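Local coordinates for uncharacterized protein HtdX (PDB 4OOB) that catalyses the reversible hydration of trans-2-enoyl-CoA thioesters to (3R)-3-hydroxyacyl-CoA over a broad range of chain lengths, favouring C8 to C12 substrates, at residues 40-45 against 73-78; 64-69 against 172-177. All blocks are in the same frame, centred on the assembly; numbering follows the deposited sequence.

In the fold
Strand 69-77 ties the two contacts together: contact 2 includes the turn that leads into it, and contact 1 lies on its second half, about 22 Å away between centres and on the opposite side of the chain's centre. In contact 1 the turn that leads into helix 43-57, with Phe45 of its first turn, is set on the sheet, as in hotdog folds, where a long helix is wrapped by an antiparallel sheet. Contact 2 joins the loop after that helix to segment 172-177, whose Asn172 to His175 close the Asp-X-Asn-Pro-Ile-His sequence, part of the active site in hydratase 2 relatives. Apolar packing on a strand and polar anchoring of the loop before it thus follow one another along the chain.

Contact 1: 40-45 against 73-78; sequences PLTYPF and NHITQY
Phe45 and Asn73 open the contact: the ring brings its CE1 to the amide of Asn73 obliquely, the two planes turned 73° apart. Two residues on, Ile75 again points its CB toward segment 40-45, and its two branches divide the work. Its CD1 reaches Thr42, standing 4.2 Å from Thr42 CG2, and the two side chains cross at about a right angle. Its CG2 meets Leu41 CD1 at 3.8 Å, an ordinary apolar contact. Gln77 continues the same alternation, facing the turn with an extended chain whose CG lies anti to the backbone N (chi1 -178°). Leu41 CD1 settles against this chain, 3.5 Å from Gln77 CB and 3.4 Å from Gln77 OE1, so one methyl bridges Ile75 and the glutamine. The amide is held from its other terminus, where Gln77 NE2 bonds to the backbone O of Asp210.

No hydrogen bond joins the two segments. The type I turn from Pro40 to Tyr43, closed by Tyr43 N to Pro40 O at 2.9 Å, presents Leu41 and Thr42 together, and Thr42 OG1 is bonded to Tyr27 OH. Strands 116-128 and 212-218 flank strand 69-77: Trp119 and Gln121 of the first touch Ile75, Val212 and Tyr214 of the second touch Leu41, and Met194 of helix 193-199 packs on Phe45.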
loop_
_atom_site.group_PDB
_atom_site.type_symbol
_atom_site.label_atom_id
_atom_site.label_comp_id
_atom_site.label_asym_id
_atom_site.label_seq_id
_atom_site.Cartn_x
_atom_site.Cartn_y
_atom_site.Cartn_z
ATOM N N PRO A 40 7.098 11.313 1.304
ATOM C CA PRO A 40 7.047 10.375 0.196
ATOM C C PRO A 40 5.636 10.151 -0.347
ATOM O O PRO A 40 4.676 10.139 0.385
ATOM C CB PRO A 40 7.550 9.073 0.820
ATOM C CG PRO A 40 8.322 9.489 2.046
ATOM C CD PRO A 40 7.577 10.688 2.547
ATOM N N LEU A 41 5.549 9.928 -1.648
ATOM C CA LEU A 41 4.267 9.809 -2.351
ATOM C C LEU A 41 3.285 8.875 -1.668
ATOM O O LEU A 41 2.125 9.187 -1.593
ATOM C CB LEU A 41 4.536 9.353 -3.798
ATOM C CG LEU A 41 3.340 9.029 -4.670
ATOM C CD1 LEU A 41 2.458 10.242 -4.941
ATOM C CD2 LEU A 41 3.807 8.386 -5.982
ATOM N N THR A 42 3.764 7.725 -1.178
ATOM C CA THR A 42 2.907 6.707 -0.515
ATOM C C THR A 42 2.642 6.934 1.007
ATOM O O THR A 42 1.875 6.202 1.615
ATOM C CB THR A 42 3.543 5.287 -0.686
ATOM O OG1 THR A 42 4.911 5.293 -0.226
ATOM C CG2 THR A 42 3.490 4.871 -2.134
ATOM N N TYR A 43 3.294 7.940 1.613
ATOM C CA TYR A 43 3.280 8.068 3.059
ATOM C C TYR A 43 1.874 8.368 3.628
ATOM O O TYR A 43 1.548 7.920 4.723
ATOM C CB TYR A 43 4.315 9.106 3.552
ATOM C CG TYR A 43 4.105 9.425 5.013
ATOM C CD1 TYR A 43 4.560 8.559 5.972
ATOM C CD2 TYR A 43 3.401 10.553 5.425
ATOM C CE1 TYR A 43 4.333 8.792 7.300
ATOM C CE2 TYR A 43 3.182 10.799 6.760
ATOM C CZ TYR A 43 3.634 9.890 7.688
ATOM O OH TYR A 43 3.453 10.045 9.050
ATOM N N PRO A 44 1.050 9.138 2.884
ATOM C CA PRO A 44 -0.260 9.457 3.428
ATOM C C PRO A 44 -1.158 8.240 3.537
ATOM O O PRO A 44 -2.172 8.310 4.232
ATOM C CB PRO A 44 -0.828 10.494 2.440
ATOM C CG PRO A 44 0.378 11.112 1.859
ATOM C CD PRO A 44 1.395 10.016 1.746
ATOM N N PHE A 45 -0.771 7.124 2.923
ATOM C CA PHE A 45 -1.430 5.881 3.251
ATOM C C PHE A 45 -1.257 5.582 4.738
ATOM O O PHE A 45 -2.238 5.288 5.435
ATOM C CB PHE A 45 -0.948 4.678 2.402
ATOM C CG PHE A 45 -1.649 3.391 2.749
ATOM C CD1 PHE A 45 -2.756 2.945 2.015
ATOM C CD2 PHE A 45 -1.217 2.611 3.790
ATOM C CE1 PHE A 45 -3.409 1.758 2.335
ATOM C CE2 PHE A 45 -1.886 1.429 4.141
ATOM C CZ PHE A 45 -2.958 0.983 3.391
ATOM N N ASN A 73 -4.306 -0.321 -5.303
ATOM C CA ASN A 73 -4.139 0.994 -4.741
ATOM C C ASN A 73 -3.864 2.010 -5.810
ATOM O O ASN A 73 -2.931 1.815 -6.605
ATOM C CB ASN A 73 -2.984 1.018 -3.749
ATOM C CG ASN A 73 -3.215 2.033 -2.651
ATOM O OD1 ASN A 73 -2.590 3.113 -2.604
ATOM N ND2 ASN A 73 -4.132 1.718 -1.785
ATOM N N HIS A 74 -4.646 3.087 -5.818
ATOM C CA HIS A 74 -4.476 4.146 -6.804
ATOM C C HIS A 74 -4.340 5.451 -6.061
ATOM O O HIS A 74 -5.257 5.869 -5.312
ATOM C CB HIS A 74 -5.649 4.225 -7.789
ATOM C CG HIS A 74 -5.871 2.959 -8.530
ATOM N ND1 HIS A 74 -5.177 2.640 -9.677
ATOM C CD2 HIS A 74 -6.664 1.900 -8.255
ATOM C CE1 HIS A 74 -5.562 1.449 -10.095
ATOM N NE2 HIS A 74 -6.446 0.971 -9.235
ATOM N N ILE A 75 -3.174 6.071 -6.226
ATOM C CA ILE A 75 -2.886 7.330 -5.525
ATOM C C ILE A 75 -2.793 8.375 -6.608
ATOM O O ILE A 75 -2.097 8.174 -7.600
ATOM C CB ILE A 75 -1.555 7.245 -4.760
ATOM C CG1 ILE A 75 -1.768 6.495 -3.448
ATOM C CG2 ILE A 75 -0.956 8.631 -4.495
ATOM C CD1 ILE A 75 -0.463 5.943 -2.855
ATOM N N THR A 76 -3.515 9.467 -6.441
ATOM C CA THR A 76 -3.320 10.617 -7.322
ATOM C C THR A 76 -2.831 11.799 -6.488
ATOM O O THR A 76 -3.587 12.326 -5.692
ATOM C CB THR A 76 -4.614 10.979 -8.076
ATOM O OG1 THR A 76 -5.062 9.829 -8.823
ATOM C CG2 THR A 76 -4.377 12.106 -9.041
ATOM N N GLN A 77 -1.558 12.196 -6.663
ATOM C CA GLN A 77 -1.023 13.337 -5.952
ATOM C C GLN A 77 -1.113 14.586 -6.805
ATOM O O GLN A 77 -0.409 14.663 -7.783
ATOM C CB GLN A 77 0.445 13.079 -5.546
ATOM C CG GLN A 77 1.079 14.212 -4.750
ATOM C CD GLN A 77 2.438 13.817 -4.202
ATOM O OE1 GLN A 77 2.570 13.175 -3.157
ATOM N NE2 GLN A 77 3.445 14.177 -4.927
ATOM N N TYR A 78 -1.921 15.583 -6.404
ATOM C CA TYR A 78 -2.072 16.856 -7.148
ATOM C C TYR A 78 -0.955 17.801 -6.786
ATOM O O TYR A 78 -0.499 18.560 -7.610
ATOM C CB TYR A 78 -3.452 17.506 -6.882
ATOM C CG TYR A 78 -4.584 16.597 -7.337
ATOM C CD1 TYR A 78 -4.925 16.494 -8.684
ATOM C CD2 TYR A 78 -5.273 15.811 -6.429
ATOM C CE1 TYR A 78 -5.945 15.639 -9.127
ATOM C CE2 TYR A 78 -6.285 14.936 -6.835
ATOM C CZ TYR A 78 -6.623 14.843 -8.194
ATOM O OH TYR A 78 -7.599 13.967 -8.596
#

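Contact 2: 64-69 against 172-177; sequences AAMGAI and NPIHTN
Asn172 carries the polar part of this contact and Met66, Pro173 and Ile174 the apolar part. Asn172 OD1 accepts a weak bond from Gly67 N, 3.4 Å long with an angle of 149° at the hydrogen. The same oxygen accepts a second weak but nearly straight bond from Ile174 N, which makes an Asx turn within segment 172-177. Beside them, Met66 lays CG against the proline ring, 3.8 Å from Pro173 CG, the side chains crossing at about a right angle. Ile174 CG2 sits 3.5 Å from Gly67 N, and its CD1 approaches Ala68 O.

Behind this shell are two turns. The type II turn from Ala65 to Ala68, with glycine at its third position (phi 84°), offers Gly67 N to the asparagine, while a type I turn begins at Asn172. Asp170 OD1 then bonds to the backbone N of both Ala64 and Asn172, linking the two loops a second time. On the other side of Ile174, its CG1 lies over the centre of the His175 ring, which also stacks on His192. Asp170 to His175 spell the hydratase 2 sequence motif of MaoC-like hotdog enzymes, consistent with an active-site loop anchored here to the entry of strand 69-77.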
loop_
_atom_site.group_PDB
_atom_site.type_symbol
_atom_site.label_atom_id
_atom_site.label_comp_id
_atom_site.label_asym_id
_atom_site.label_seq_id
_atom_site.Cartn_x
_atom_site.Cartn_y
_atom_site.Cartn_z
ATOM N N ALA A 64 -5.390 -3.516 9.463
ATOM C CA ALA A 64 -6.296 -4.000 8.440
ATOM C C ALA A 64 -6.925 -5.198 9.111
ATOM O O ALA A 64 -6.336 -5.788 10.015
ATOM C CB ALA A 64 -5.545 -4.386 7.173
ATOM N N ALA A 65 -8.146 -5.529 8.714
ATOM C CA ALA A 65 -8.832 -6.696 9.308
ATOM C C ALA A 65 -7.908 -7.864 9.097
ATOM O O ALA A 65 -7.165 -7.958 8.054
ATOM C CB ALA A 65 -10.205 -6.967 8.666
ATOM N N MET A 66 -7.939 -8.757 10.072
ATOM C CA MET A 66 -6.981 -9.823 10.123
ATOM C C MET A 66 -7.198 -10.651 8.882
ATOM O O MET A 66 -8.312 -10.955 8.486
ATOM C CB MET A 66 -7.155 -10.632 11.407
ATOM C CG MET A 66 -5.892 -11.369 11.829
ATOM S SD MET A 66 -6.158 -12.289 13.356
ATOM C CE MET A 66 -6.792 -11.119 14.530
ATOM N N GLY A 67 -6.139 -10.965 8.195
ATOM C CA GLY A 67 -6.305 -11.764 7.016
ATOM C C GLY A 67 -6.685 -11.049 5.714
ATOM O O GLY A 67 -6.357 -11.635 4.641
ATOM N N ALA A 68 -7.373 -9.853 5.805
ATOM C CA ALA A 68 -7.614 -8.948 4.658
ATOM C C ALA A 68 -6.425 -8.925 3.743
ATOM O O ALA A 68 -5.285 -9.005 4.184
ATOM C CB ALA A 68 -7.835 -7.533 5.104
ATOM N N ILE A 69 -6.690 -8.761 2.471
ATOM C CA ILE A 69 -5.625 -8.771 1.490
ATOM C C ILE A 69 -5.793 -7.497 0.689
ATOM O O ILE A 69 -6.875 -7.232 0.198
ATOM C CB ILE A 69 -5.756 -9.998 0.576
ATOM C CG1 ILE A 69 -5.681 -11.287 1.413
ATOM C CG2 ILE A 69 -4.700 -9.958 -0.552
ATOM C CD1 ILE A 69 -5.931 -12.573 0.587
ATOM N N ASN A 172 -1.967 -5.500 11.337
ATOM C CA ASN A 172 -2.621 -6.780 10.997
ATOM C C ASN A 172 -1.579 -7.876 11.171
ATOM O O ASN A 172 -0.544 -7.894 10.467
ATOM C CB ASN A 172 -3.194 -6.686 9.575
ATOM C CG ASN A 172 -3.686 -7.998 9.008
ATOM O OD1 ASN A 172 -3.796 -8.959 9.681
ATOM N ND2 ASN A 172 -3.972 -8.007 7.715
ATOM N N PRO A 173 -1.807 -8.760 12.174
ATOM C CA PRO A 173 -0.810 -9.761 12.600
ATOM C C PRO A 173 -0.479 -10.883 11.620
ATOM O O PRO A 173 0.345 -11.777 11.972
ATOM C CB PRO A 173 -1.420 -10.347 13.867
ATOM C CG PRO A 173 -2.878 -10.127 13.759
ATOM C CD PRO A 173 -3.098 -8.948 12.863
ATOM N N ILE A 174 -1.118 -10.918 10.445
ATOM C CA ILE A 174 -0.669 -11.884 9.418
ATOM C C ILE A 174 0.703 -11.497 8.853
ATOM O O ILE A 174 1.329 -12.303 8.220
ATOM C CB ILE A 174 -1.609 -12.031 8.227
ATOM C CG1 ILE A 174 -1.586 -10.703 7.420
ATOM C CG2 ILE A 174 -3.031 -12.413 8.654
ATOM C CD1 ILE A 174 -2.543 -10.675 6.266
ATOM N N HIS A 175 1.153 -10.266 9.052
ATOM C CA HIS A 175 2.527 -9.832 8.662
ATOM C C HIS A 175 3.592 -10.074 9.725
ATOM O O HIS A 175 4.767 -10.000 9.420
ATOM C CB HIS A 175 2.511 -8.343 8.349
ATOM C CG HIS A 175 1.436 -7.975 7.407
ATOM N ND1 HIS A 175 0.412 -7.110 7.741
ATOM C CD2 HIS A 175 1.169 -8.421 6.165
ATOM C CE1 HIS A 175 -0.415 -7.012 6.727
ATOM N NE2 HIS A 175 0.022 -7.799 5.763
ATOM N N THR A 176 3.187 -10.378 10.972
ATOM C CA THR A 176 4.141 -10.497 12.098
ATOM C C THR A 176 4.051 -11.784 12.941
ATOM O O THR A 176 5.045 -12.169 13.550
ATOM C CB THR A 176 4.040 -9.280 13.038
ATOM O OG1 THR A 176 2.750 -9.252 13.627
ATOM C CG2 THR A 176 4.204 -8.004 12.244
ATOM N N ASN A 177 2.903 -12.450 12.971
ATOM C CA ASN A 177 2.746 -13.661 13.754
ATOM C C ASN A 177 2.312 -14.842 12.903
ATOM O O ASN A 177 1.227 -14.819 12.334
ATOM C CB ASN A 177 1.747 -13.427 14.880
ATOM C CG ASN A 177 1.700 -14.574 15.872
ATOM O OD1 ASN A 177 2.011 -15.714 15.570
ATOM N ND2 ASN A 177 1.299 -14.275 17.038
#